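Local coordinates for alginate biosynthesis protein AlgX (Pseudomonas aeruginosa, PDB 4KNC) that takes part in the O-acetylation of the exopolysaccharide alginate and protects the polymer from degradation as it crosses the periplasm, at residues S25-K30 against A200-N205; T55-S60 against V83-T88; R68-E73 against P315-G320. One frame throughout, in Å; residues are numbered along the deposited sequence.

Interaction 1: residues S25-K30 against A200-N205; sequences SRYNTK and AQLCGN
Leu202 reaches out from the last turn of helix 194-203 and sets its two methyl groups against two different side chains of the loop at 25-30, one on Arg26 and one on Tyr27. The CD2 branch lies over one face of the Arg26 guanidinium, 3.2 Å above its plane and displaced toward the rim. Its closest approach is Leu202 CD2 to Arg26 NH2 at 3.3 Å. Arg26 and Leu202 run past each other in opposite directions; the arginine has CG anti to its backbone N (chi1 178°) and turns at chi2 (63°), which brings the guanidinium over, and chi4 near 86° turns its plane to face the methyl.

The other branch, Leu202 CD1, meets the phenol end of Tyr27 obliquely, 3.5 Å from Tyr27 OH and 3.7 Å from Tyr27 CZ, where the two side chains cross nearly at right angles. The hydroxyl touched in this way is also tied by hydrogen bonds to Ala21 O and Leu38 N, which fix the far end of the ring. No hydrogen bond spans the two segments, and the contact is van der Waals packing. Leu32 also touches both Arg26 and Leu202.

Next to Leu202, Cys203 forms a disulfide with Cys18, and Gly204 leaves the helix with positive phi. The contact is peripheral packing of an N-terminal loop on a disulfide-linked helix end in the SGNH hydrolase-like domain.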
ATOM      1  N   SER A  25       3.008 -22.734 -16.036  1.00 41.43           N
ATOM      2  CA  SER A  25       2.749 -22.182 -17.362  1.00 49.84           C
ATOM      3  C   SER A  25       1.255 -22.144 -17.706  1.00 53.98           C
ATOM      4  O   SER A  25       0.838 -21.442 -18.622  1.00 58.83           O
ATOM      5  CB  SER A  25       3.521 -22.964 -18.421  1.00 57.62           C
ATOM      6  OG  SER A  25       3.342 -24.357 -18.237  1.00 62.44           O
ATOM      7  N   ARG A  26       0.446 -22.888 -16.964  1.00 50.24           N
ATOM      8  CA  ARG A  26      -0.999 -22.858 -17.167  1.00 43.15           C
ATOM      9  C   ARG A  26      -1.607 -21.544 -16.642  1.00 45.44           C
ATOM     10  O   ARG A  26      -2.721 -21.178 -17.012  1.00 46.81           O
ATOM     11  CB  ARG A  26      -1.646 -24.093 -16.507  1.00 36.85           C
ATOM     12  CG  ARG A  26      -3.177 -24.184 -16.578  1.00 35.40           C
ATOM     13  CD  ARG A  26      -3.722 -24.290 -18.025  1.00 31.81           C
ATOM     14  NE  ARG A  26      -5.184 -24.239 -18.042  1.00 38.56           N
ATOM     15  CZ  ARG A  26      -5.896 -23.114 -18.069  1.00 52.20           C
ATOM     16  NH1 ARG A  26      -5.272 -21.942 -18.096  1.00 54.62           N
ATOM     17  NH2 ARG A  26      -7.231 -23.159 -18.070  1.00 46.14           N
ATOM     18  N   TYR A  27      -0.866 -20.836 -15.789  1.00 46.00           N
ATOM     19  CA  TYR A  27      -1.353 -19.591 -15.175  1.00 50.06           C
ATOM     20  C   TYR A  27      -0.826 -18.379 -15.933  1.00 59.95           C
ATOM     21  O   TYR A  27      -0.231 -17.480 -15.343  1.00 64.78           O
ATOM     22  CB  TYR A  27      -0.947 -19.505 -13.691  1.00 37.45           C
ATOM     23  CG  TYR A  27      -1.536 -20.612 -12.845  1.00 36.25           C
ATOM     24  CD1 TYR A  27      -1.079 -21.921 -12.975  1.00 36.21           C
ATOM     25  CD2 TYR A  27      -2.563 -20.362 -11.936  1.00 36.02           C
ATOM     26  CE1 TYR A  27      -1.623 -22.950 -12.245  1.00 36.33           C
ATOM     27  CE2 TYR A  27      -3.120 -21.396 -11.188  1.00 31.11           C
ATOM     28  CZ  TYR A  27      -2.633 -22.684 -11.347  1.00 36.08           C
ATOM     29  OH  TYR A  27      -3.144 -23.732 -10.625  1.00 37.51           O
ATOM     30  N   ASN A  28      -1.063 -18.354 -17.240  1.00 67.77           N
ATOM     31  CA  ASN A  28      -0.398 -17.394 -18.122  1.00 74.65           C
ATOM     32  C   ASN A  28      -1.181 -16.112 -18.405  1.00 70.43           C
ATOM     33  O   ASN A  28      -0.848 -15.367 -19.327  1.00 72.99           O
ATOM     34  CB  ASN A  28      -0.041 -18.066 -19.452  1.00 80.17           C
ATOM     35  CG  ASN A  28      -1.264 -18.335 -20.314  1.00 88.51           C
ATOM     36  OD1 ASN A  28      -2.345 -18.644 -19.802  1.00 85.54           O
ATOM     37  ND2 ASN A  28      -1.102 -18.209 -21.630  1.00 92.84           N
ATOM     38  N   THR A  29      -2.219 -15.855 -17.623  1.00 68.41           N
ATOM     39  CA  THR A  29      -3.083 -14.706 -17.879  1.00 66.70           C
ATOM     40  C   THR A  29      -3.187 -13.755 -16.699  1.00 70.99           C
ATOM     41  O   THR A  29      -2.578 -13.977 -15.652  1.00 71.79           O
ATOM     42  CB  THR A  29      -4.480 -15.156 -18.264  1.00 56.77           C
ATOM     43  OG1 THR A  29      -5.087 -15.835 -17.154  1.00 52.50           O
ATOM     44  CG2 THR A  29      -4.396 -16.086 -19.463  1.00 56.08           C
ATOM     45  N   LYS A  30      -3.959 -12.689 -16.879  1.00 71.57           N
ATOM     46  CA  LYS A  30      -4.063 -11.650 -15.861  1.00 69.14           C
ATOM     47  C   LYS A  30      -4.712 -12.202 -14.593  1.00 56.57           C
ATOM     48  O   LYS A  30      -4.094 -12.228 -13.527  1.00 47.05           O
ATOM     49  CB  LYS A  30      -4.843 -10.441 -16.386  1.00 72.64           C
ATOM     50  CG  LYS A  30      -4.043  -9.507 -17.287  1.00 82.63           C
ATOM     51  N   ALA A 200     -12.141 -23.275  -9.752  1.00 36.50           N
ATOM     52  CA  ALA A 200     -13.391 -23.566 -10.454  1.00 38.08           C
ATOM     53  C   ALA A 200     -13.255 -23.246 -11.936  1.00 42.80           C
ATOM     54  O   ALA A 200     -13.715 -24.000 -12.789  1.00 42.78           O
ATOM     55  CB  ALA A 200     -14.549 -22.775  -9.850  1.00 32.54           C
ATOM     56  N   GLN A 201     -12.622 -22.122 -12.244  1.00 40.57           N
ATOM     57  CA  GLN A 201     -12.440 -21.735 -13.635  1.00 48.18           C
ATOM     58  C   GLN A 201     -11.527 -22.716 -14.377  1.00 51.05           C
ATOM     59  O   GLN A 201     -11.785 -23.061 -15.541  1.00 46.83           O
ATOM     60  CB  GLN A 201     -11.892 -20.316 -13.728  1.00 46.05           C
ATOM     61  CG  GLN A 201     -12.184 -19.620 -15.040  1.00 44.13           C
ATOM     62  CD  GLN A 201     -11.144 -19.910 -16.083  1.00 47.88           C
ATOM     63  OE1 GLN A 201      -9.947 -19.924 -15.791  1.00 45.42           O
ATOM     64  NE2 GLN A 201     -11.588 -20.160 -17.317  1.00 49.17           N
ATOM     65  N   LEU A 202     -10.484 -23.179 -13.690  1.00 42.60           N
ATOM     66  CA  LEU A 202      -9.506 -24.103 -14.270  1.00 45.19           C
ATOM     67  C   LEU A 202      -9.975 -25.549 -14.385  1.00 46.64           C
ATOM     68  O   LEU A 202      -9.614 -26.246 -15.325  1.00 48.22           O
ATOM     69  CB  LEU A 202      -8.233 -24.134 -13.423  1.00 41.39           C
ATOM     70  CG  LEU A 202      -7.275 -22.947 -13.439  1.00 46.01           C
ATOM     71  CD1 LEU A 202      -6.085 -23.239 -12.541  1.00 41.46           C
ATOM     72  CD2 LEU A 202      -6.811 -22.680 -14.834  1.00 48.21           C
ATOM     73  N   CYS A 203     -10.747 -26.003 -13.407  1.00 40.34           N
ATOM     74  CA  CYS A 203     -10.973 -27.435 -13.205  1.00 42.95           C
ATOM     75  C   CYS A 203     -12.446 -27.787 -13.101  1.00 39.83           C
ATOM     76  O   CYS A 203     -12.810 -28.963 -13.065  1.00 50.71           O
ATOM     77  CB  CYS A 203     -10.261 -27.907 -11.922  1.00 43.49           C
ATOM     78  SG  CYS A 203      -8.445 -27.817 -11.960  1.00 60.60           S
ATOM     79  N   GLY A 204     -13.296 -26.770 -13.022  1.00 40.41           N
ATOM     80  CA  GLY A 204     -14.719 -27.006 -12.834  1.00 44.20           C
ATOM     81  C   GLY A 204     -15.027 -27.454 -11.414  1.00 57.33           C
ATOM     82  O   GLY A 204     -16.134 -27.913 -11.123  1.00 57.20           O
ATOM     83  N   ASN A 205     -14.044 -27.325 -10.525  1.00 57.55           N
ATOM     84  CA  ASN A 205     -14.250 -27.642  -9.117  1.00 56.20           C
ATOM     85  C   ASN A 205     -15.292 -26.725  -8.485  1.00 51.90           C
ATOM     86  O   ASN A 205     -15.622 -25.669  -9.022  1.00 56.15           O
ATOM     87  CB  ASN A 205     -12.929 -27.558  -8.344  1.00 56.05           C
ATOM     88  CG  ASN A 205     -11.972 -28.667  -8.716  1.00 70.63           C
ATOM     89  OD1 ASN A 205     -12.075 -29.243  -9.796  1.00 88.05           O
ATOM     90  ND2 ASN A 205     -11.048 -28.983  -7.822  1.00 69.53           N
TER

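Interaction 2: residues T55-S60 against V83-T88; sequences TDFGTS and VVYQPT
A tyrosine hydroxyl accepts a hydrogen bond from a loop peptide N-H: Tyr85, on the outermost strand 80-85 of the parallel sheet in the SGNH hydrolase-like domain, extends its phenol to the loop that leads into helix 61-76. The donor is Gly58 N, 3.3 Å from Tyr85 OH, with an angle of 150° at the hydrogen, so the bond is long and moderately bent. Gly58 has positive phi, in a backbone conformation in which a beta carbon would collide with Phe57 O, and which glycine tolerates.

Tyr85 has CG anti to its backbone N (chi1 -164°), an extended setting that carries OH across to the loop. Its ring is held from other sides by Phe121, which meets it edge-to-face, and by Tyr114, while Phe298 of the neighbouring strand also touches it. Tyr85 OH also lies 4.0 Å from Phe57 CB, near the plane of the Phe57 ring and at its edge.

Further along that edge Phe57 turns to Thr88, whose methyl CG2 comes in the ring plane, 3.7 Å from Phe57 CE1 and 3.9 Å from Phe57 CZ. The two side chains approach from opposite directions. With chi1 at 55°, Thr88 presents CG2 to the ring and leaves OG1 to cap helix 89-93 through Leu91 N. Asn113 and Thr117 of helix 107-123 and Leu91 of helix 89-93 also pack on Phe57.

A water joins the polar end of the contact, lying in the plane of the Tyr85 ring at its edge, 2.6 Å from Tyr85 OH, and donating a weak hydrogen bond to Gly58 O at 3.3 Å.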
ATOM      1  N   THR A  55       9.976 -18.730  -0.233  1.00 35.10           N
ATOM      2  CA  THR A  55      11.030 -18.598   0.776  1.00 39.96           C
ATOM      3  C   THR A  55      11.816 -17.313   0.615  1.00 34.96           C
ATOM      4  O   THR A  55      12.687 -17.017   1.421  1.00 42.38           O
ATOM      5  CB  THR A  55      12.046 -19.755   0.708  1.00 51.47           C
ATOM      6  OG1 THR A  55      12.605 -19.813  -0.612  1.00 63.41           O
ATOM      7  CG2 THR A  55      11.373 -21.090   1.037  1.00 44.53           C
ATOM      8  N   ASP A  56      11.521 -16.543  -0.428  1.00 35.41           N
ATOM      9  CA  ASP A  56      12.268 -15.310  -0.691  1.00 43.71           C
ATOM     10  C   ASP A  56      11.482 -14.091  -0.222  1.00 44.47           C
ATOM     11  O   ASP A  56      10.306 -13.975  -0.524  1.00 35.27           O
ATOM     12  CB  ASP A  56      12.570 -15.192  -2.186  1.00 51.17           C
ATOM     13  CG  ASP A  56      11.306 -15.106  -3.024  1.00 53.26           C
ATOM     14  OD1 ASP A  56      10.563 -16.111  -3.087  1.00 46.66           O
ATOM     15  OD2 ASP A  56      11.043 -14.025  -3.595  1.00 60.11           O
ATOM     16  N   PHE A  57      12.126 -13.184   0.518  1.00 41.96           N
ATOM     17  CA  PHE A  57      11.451 -11.995   1.045  1.00 33.58           C
ATOM     18  C   PHE A  57      12.350 -10.763   0.923  1.00 44.14           C
ATOM     19  O   PHE A  57      13.554 -10.894   0.765  1.00 42.49           O
ATOM     20  CB  PHE A  57      11.045 -12.210   2.513  1.00 30.44           C
ATOM     21  CG  PHE A  57      10.011 -13.281   2.696  1.00 31.25           C
ATOM     22  CD1 PHE A  57       8.676 -13.006   2.489  1.00 28.62           C
ATOM     23  CD2 PHE A  57      10.379 -14.568   3.054  1.00 31.70           C
ATOM     24  CE1 PHE A  57       7.707 -13.998   2.630  1.00 37.79           C
ATOM     25  CE2 PHE A  57       9.421 -15.566   3.205  1.00 33.91           C
ATOM     26  CZ  PHE A  57       8.078 -15.277   2.996  1.00 38.63           C
ATOM     27  N   GLY A  58      11.766  -9.573   0.993  1.00 42.82           N
ATOM     28  CA  GLY A  58      12.552  -8.349   0.958  1.00 38.98           C
ATOM     29  C   GLY A  58      12.604  -7.651  -0.392  1.00 45.33           C
ATOM     30  O   GLY A  58      11.699  -7.781  -1.225  1.00 42.34           O
ATOM     31  N   THR A  59      13.674  -6.891  -0.604  1.00 33.60           N
ATOM     32  CA  THR A  59      13.838  -6.124  -1.822  1.00 38.67           C
ATOM     33  C   THR A  59      15.323  -5.864  -2.079  1.00 40.90           C
ATOM     34  O   THR A  59      16.175  -6.306  -1.315  1.00 43.64           O
ATOM     35  CB  THR A  59      13.096  -4.777  -1.736  1.00 40.54           C
ATOM     36  OG1 THR A  59      13.236  -4.076  -2.980  1.00 43.23           O
ATOM     37  CG2 THR A  59      13.667  -3.920  -0.604  1.00 37.46           C
ATOM     38  N   SER A  60      15.616  -5.144  -3.159  1.00 38.48           N
ATOM     39  CA  SER A  60      16.991  -4.807  -3.537  1.00 46.82           C
ATOM     40  C   SER A  60      17.589  -3.746  -2.623  1.00 52.48           C
ATOM     41  O   SER A  60      16.866  -3.102  -1.856  1.00 49.59           O
ATOM     42  CB  SER A  60      17.009  -4.269  -4.962  1.00 49.03           C
ATOM     43  OG  SER A  60      16.370  -3.009  -5.014  1.00 50.34           O
ATOM     44  N   VAL A  83       5.400  -0.289   9.730  1.00 29.88           N
ATOM     45  CA  VAL A  83       5.038  -1.153   8.602  1.00 33.66           C
ATOM     46  C   VAL A  83       4.468  -2.493   9.084  1.00 39.77           C
ATOM     47  O   VAL A  83       5.062  -3.191   9.915  1.00 34.67           O
ATOM     48  CB  VAL A  83       6.204  -1.364   7.566  1.00 32.49           C
ATOM     49  CG1 VAL A  83       5.969  -2.603   6.720  1.00 26.37           C
ATOM     50  CG2 VAL A  83       6.364  -0.147   6.647  1.00 26.79           C
ATOM     51  N   VAL A  84       3.283  -2.822   8.585  1.00 36.13           N
ATOM     52  CA  VAL A  84       2.688  -4.121   8.829  1.00 24.31           C
ATOM     53  C   VAL A  84       2.947  -4.993   7.608  1.00 36.03           C
ATOM     54  O   VAL A  84       2.312  -4.831   6.564  1.00 32.18           O
ATOM     55  CB  VAL A  84       1.199  -3.998   9.110  1.00 33.37           C
ATOM     56  CG1 VAL A  84       0.534  -5.387   9.059  1.00 23.78           C
ATOM     57  CG2 VAL A  84       0.991  -3.326  10.490  1.00 30.32           C
ATOM     58  N   TYR A  85       3.913  -5.892   7.739  1.00 26.71           N
ATOM     59  CA  TYR A  85       4.363  -6.741   6.648  1.00 27.77           C
ATOM     60  C   TYR A  85       3.630  -8.067   6.791  1.00 28.50           C
ATOM     61  O   TYR A  85       4.089  -8.965   7.501  1.00 29.73           O
ATOM     62  CB  TYR A  85       5.870  -6.952   6.789  1.00 33.40           C
ATOM     63  CG  TYR A  85       6.627  -7.484   5.575  1.00 40.01           C
ATOM     64  CD1 TYR A  85       6.503  -6.888   4.314  1.00 38.87           C
ATOM     65  CD2 TYR A  85       7.516  -8.550   5.709  1.00 25.31           C
ATOM     66  CE1 TYR A  85       7.236  -7.358   3.219  1.00 25.38           C
ATOM     67  CE2 TYR A  85       8.250  -9.027   4.622  1.00 25.63           C
ATOM     68  CZ  TYR A  85       8.100  -8.432   3.386  1.00 29.57           C
ATOM     69  OH  TYR A  85       8.825  -8.916   2.331  1.00 37.29           O
ATOM     70  N   GLN A  86       2.469  -8.170   6.149  1.00 26.35           N
ATOM     71  CA  GLN A  86       1.578  -9.316   6.366  1.00 23.56           C
ATOM     72  C   GLN A  86       2.290 -10.629   6.009  1.00 29.70           C
ATOM     73  O   GLN A  86       2.836 -10.779   4.922  1.00 29.26           O
ATOM     74  CB  GLN A  86       0.290  -9.157   5.548  1.00 27.39           C
ATOM     75  CG  GLN A  86      -0.870 -10.037   6.047  1.00 27.55           C
ATOM     76  CD  GLN A  86      -2.053 -10.066   5.070  1.00 35.59           C
ATOM     77  OE1 GLN A  86      -1.874  -9.929   3.854  1.00 27.42           O
ATOM     78  NE2 GLN A  86      -3.262 -10.239   5.603  1.00 29.36           N
ATOM     79  N   PRO A  87       2.326 -11.572   6.951  1.00 32.83           N
ATOM     80  CA  PRO A  87       3.062 -12.817   6.696  1.00 31.38           C
ATOM     81  C   PRO A  87       2.322 -13.765   5.738  1.00 35.56           C
ATOM     82  O   PRO A  87       1.124 -13.619   5.507  1.00 32.36           O
ATOM     83  CB  PRO A  87       3.191 -13.437   8.089  1.00 24.33           C
ATOM     84  CG  PRO A  87       2.008 -12.872   8.863  1.00 36.95           C
ATOM     85  CD  PRO A  87       1.843 -11.466   8.342  1.00 31.19           C
ATOM     86  N   THR A  88       3.031 -14.735   5.182  1.00 33.61           N
ATOM     87  CA  THR A  88       2.411 -15.597   4.172  1.00 36.23           C
ATOM     88  C   THR A  88       1.455 -16.620   4.781  1.00 33.15           C
ATOM     89  O   THR A  88       1.501 -16.917   5.980  1.00 25.70           O
ATOM     90  CB  THR A  88       3.462 -16.283   3.278  1.00 35.96           C
ATOM     91  OG1 THR A  88       4.397 -17.010   4.090  1.00 35.48           O
ATOM     92  CG2 THR A  88       4.221 -15.235   2.442  1.00 26.58           C
TER
HETATM   93  O   HOH W   1       8.556  -8.079  -0.129  1.00 43.83           O

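Interaction 3: residues R68-E73 against P315-G320; sequences RALRDE and PLVDNG
A Schellman motif that closes helix 307-316 packs Val317 against Glu73 on the side of helix 61-76. Gly320 N bonds to Pro315 O and Asn319 N to Leu316 O, with Asn319 at positive phi as the C-prime residue. The turn places Val317 and Asp318 beside Glu73.

Val317 meets the aliphatic part of Glu73: Glu73 CG lies 3.8 Å from Val317 CB and equally near Val317 CG2, while Val317 CG1 is 3.8 Å from Glu73 O. Both valine branches thus straddle the glutamate methylene, the two side chains crossing at a slant. Leu70, one turn earlier, adds a looser apolar touch, its CD1 4.4 Å from Val317 CG2.

Beyond CG the Glu73 chain bends at chi2 (61°), bringing its carboxylate to that of Asp318. Glu73 OE2 and Asp318 OD1, two acceptors, lie 3.3 Å apart with the carboxylate planes turned 54° from each other. Arg76 probably offsets this crowding of like charges, since its NH1 forms a salt bridge with Glu73 OE2 and a long, weak ion pair with Asp318 OD1.

Within helix 61-76, away from the contact, Asp72 OD1 is gripped by both Arg68 NH2 and Arg71 NH1.

Asn319 OD1 accepts a hydrogen bond from Arg396 NH1 of the carbohydrate-binding module. The contact is a Schellman-capped helix end docked on a neighbouring helix, with the capping turn at 315-320 lying just before the carbohydrate-binding module that starts at 322.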
ATOM      1  N   ARG A  68      14.348   3.800   3.493  1.00 43.34           N
ATOM      2  CA  ARG A  68      14.970   4.665   4.514  1.00 44.87           C
ATOM      3  C   ARG A  68      14.781   6.158   4.206  1.00 42.17           C
ATOM      4  O   ARG A  68      14.441   6.945   5.091  1.00 38.56           O
ATOM      5  CB  ARG A  68      16.454   4.316   4.709  1.00 41.86           C
ATOM      6  CG  ARG A  68      17.334   5.437   5.259  1.00 53.66           C
ATOM      7  CD  ARG A  68      16.973   5.866   6.691  1.00 57.55           C
ATOM      8  NE  ARG A  68      17.365   4.917   7.732  1.00 57.40           N
ATOM      9  CZ  ARG A  68      17.303   5.183   9.039  1.00 58.25           C
ATOM     10  NH1 ARG A  68      17.673   4.273   9.930  1.00 54.43           N
ATOM     11  NH2 ARG A  68      16.876   6.369   9.462  1.00 56.21           N
ATOM     12  N   ALA A  69      14.974   6.541   2.947  1.00 37.84           N
ATOM     13  CA  ALA A  69      14.777   7.927   2.544  1.00 41.34           C
ATOM     14  C   ALA A  69      13.348   8.402   2.811  1.00 46.57           C
ATOM     15  O   ALA A  69      13.136   9.510   3.320  1.00 48.51           O
ATOM     16  CB  ALA A  69      15.127   8.101   1.060  1.00 49.73           C
ATOM     17  N   LEU A  70      12.367   7.569   2.457  1.00 38.49           N
ATOM     18  CA  LEU A  70      10.972   7.919   2.699  1.00 38.92           C
ATOM     19  C   LEU A  70      10.684   8.046   4.191  1.00 39.15           C
ATOM     20  O   LEU A  70      10.049   9.014   4.631  1.00 46.05           O
ATOM     21  CB  LEU A  70      10.030   6.891   2.063  1.00 37.69           C
ATOM     22  CG  LEU A  70       8.537   7.099   2.350  1.00 32.94           C
ATOM     23  CD1 LEU A  70       8.105   8.494   1.872  1.00 36.27           C
ATOM     24  CD2 LEU A  70       7.693   6.008   1.702  1.00 29.76           C
ATOM     25  N   ARG A  71      11.152   7.069   4.966  1.00 36.10           N
ATOM     26  CA  ARG A  71      11.010   7.123   6.422  1.00 36.88           C
ATOM     27  C   ARG A  71      11.567   8.434   6.971  1.00 43.30           C
ATOM     28  O   ARG A  71      10.951   9.066   7.829  1.00 39.23           O
ATOM     29  CB  ARG A  71      11.695   5.920   7.091  1.00 37.56           C
ATOM     30  CG  ARG A  71      11.666   5.911   8.624  1.00 32.36           C
ATOM     31  CD  ARG A  71      12.897   6.629   9.220  1.00 38.87           C
ATOM     32  NE  ARG A  71      12.862   6.689  10.680  1.00 46.39           N
ATOM     33  CZ  ARG A  71      13.492   7.619  11.393  1.00 50.12           C
ATOM     34  NH1 ARG A  71      14.189   8.563  10.772  1.00 38.79           N
ATOM     35  NH2 ARG A  71      13.416   7.614  12.720  1.00 47.07           N
ATOM     36  N   ASP A  72      12.728   8.843   6.467  1.00 46.42           N
ATOM     37  CA  ASP A  72      13.376  10.055   6.965  1.00 46.54           C
ATOM     38  C   ASP A  72      12.578  11.290   6.618  1.00 44.53           C
ATOM     39  O   ASP A  72      12.340  12.136   7.471  1.00 42.14           O
ATOM     40  CB  ASP A  72      14.800  10.185   6.438  1.00 44.86           C
ATOM     41  CG  ASP A  72      15.754   9.242   7.122  1.00 49.82           C
ATOM     42  OD1 ASP A  72      15.447   8.798   8.254  1.00 54.35           O
ATOM     43  OD2 ASP A  72      16.812   8.953   6.534  1.00 56.96           O
ATOM     44  N   GLU A  73      12.164  11.392   5.362  1.00 45.99           N
ATOM     45  CA  GLU A  73      11.299  12.494   4.971  1.00 47.76           C
ATOM     46  C   GLU A  73      10.061  12.584   5.877  1.00 48.18           C
ATOM     47  O   GLU A  73       9.728  13.664   6.370  1.00 42.83           O
ATOM     48  CB  GLU A  73      10.908  12.375   3.498  1.00 53.88           C
ATOM     49  CG  GLU A  73      10.318  13.638   2.908  1.00 61.69           C
ATOM     50  CD  GLU A  73      11.282  14.813   2.950  1.00 69.82           C
ATOM     51  OE1 GLU A  73      12.508  14.600   3.101  1.00 76.19           O
ATOM     52  OE2 GLU A  73      10.808  15.961   2.838  1.00 67.32           O
ATOM     53  N   PRO A 315       8.037  13.853  -2.728  1.00 48.43           N
ATOM     54  CA  PRO A 315       7.537  15.234  -2.723  1.00 45.54           C
ATOM     55  C   PRO A 315       6.130  15.372  -2.152  1.00 45.08           C
ATOM     56  O   PRO A 315       5.733  16.479  -1.793  1.00 50.88           O
ATOM     57  CB  PRO A 315       7.517  15.599  -4.210  1.00 41.89           C
ATOM     58  CG  PRO A 315       7.328  14.271  -4.899  1.00 41.11           C
ATOM     59  CD  PRO A 315       8.163  13.330  -4.103  1.00 44.95           C
ATOM     60  N   LEU A 316       5.379  14.281  -2.086  1.00 43.98           N
ATOM     61  CA  LEU A 316       4.038  14.338  -1.513  1.00 47.74           C
ATOM     62  C   LEU A 316       4.050  14.645  -0.009  1.00 50.39           C
ATOM     63  O   LEU A 316       3.081  15.195   0.528  1.00 47.93           O
ATOM     64  CB  LEU A 316       3.266  13.046  -1.793  1.00 40.40           C
ATOM     65  CG  LEU A 316       2.591  13.018  -3.161  1.00 41.67           C
ATOM     66  CD1 LEU A 316       1.943  11.660  -3.389  1.00 34.31           C
ATOM     67  CD2 LEU A 316       1.568  14.132  -3.234  1.00 45.70           C
ATOM     68  N   VAL A 317       5.138  14.291   0.668  1.00 43.42           N
ATOM     69  CA  VAL A 317       5.246  14.580   2.100  1.00 50.74           C
ATOM     70  C   VAL A 317       5.032  16.074   2.388  1.00 61.22           C
ATOM     71  O   VAL A 317       4.398  16.427   3.385  1.00 59.92           O
ATOM     72  CB  VAL A 317       6.588  14.084   2.684  1.00 52.51           C
ATOM     73  CG1 VAL A 317       6.733  14.497   4.137  1.00 54.68           C
ATOM     74  CG2 VAL A 317       6.672  12.588   2.566  1.00 46.83           C
ATOM     75  N   ASP A 318       5.521  16.942   1.494  1.00 58.65           N
ATOM     76  CA  ASP A 318       5.336  18.395   1.634  1.00 50.11           C
ATOM     77  C   ASP A 318       4.365  19.010   0.632  1.00 51.78           C
ATOM     78  O   ASP A 318       4.568  20.130   0.175  1.00 65.79           O
ATOM     79  CB  ASP A 318       6.671  19.136   1.552  1.00 47.41           C
ATOM     80  CG  ASP A 318       7.526  18.912   2.766  1.00 69.27           C
ATOM     81  OD1 ASP A 318       8.021  17.775   2.922  1.00 81.00           O
ATOM     82  OD2 ASP A 318       7.698  19.863   3.565  1.00 69.78           O
ATOM     83  N   ASN A 319       3.312  18.277   0.300  1.00 56.08           N
ATOM     84  CA  ASN A 319       2.213  18.811  -0.500  1.00 60.46           C
ATOM     85  C   ASN A 319       2.597  19.350  -1.887  1.00 67.53           C
ATOM     86  O   ASN A 319       1.982  20.294  -2.381  1.00 69.48           O
ATOM     87  CB  ASN A 319       1.443  19.879   0.292  1.00 53.88           C
ATOM     88  CG  ASN A 319      -0.039  19.890  -0.043  1.00 62.57           C
ATOM     89  OD1 ASN A 319      -0.487  19.183  -0.960  1.00 55.68           O
ATOM     90  ND2 ASN A 319      -0.808  20.693   0.686  1.00 62.31           N
ATOM     91  N   GLY A 320       3.604  18.743  -2.510  1.00 63.93           N
ATOM     92  CA  GLY A 320       4.034  19.137  -3.842  1.00 66.14           C
ATOM     93  C   GLY A 320       4.356  20.614  -3.990  1.00 68.00           C
ATOM     94  O   GLY A 320       5.316  21.123  -3.398  1.00 62.16           O
TER

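Overall arrangement
From the N terminus, the loop at 25-30 meets residues 200-205 about 170 residues later, so interaction 1 closes a long loop that joins the start of the chain to helix 194-203. Interaction 2 lies wholly within it, a short closure with 22 intervening residues around helix 61-76 that ties the loop before this helix to strand 80-85. Interaction 3 joins that same helix to the C-terminal end of helix 307-316, at the approach to the carbohydrate-binding module, thereby crossing both others along the chain. Interactions 2 and 3 are neighbours, their nearest atoms about 8 Å apart, whereas interactions 1 and 3 lie on opposite sides of the chain's centre, with their own centres 41 Å apart.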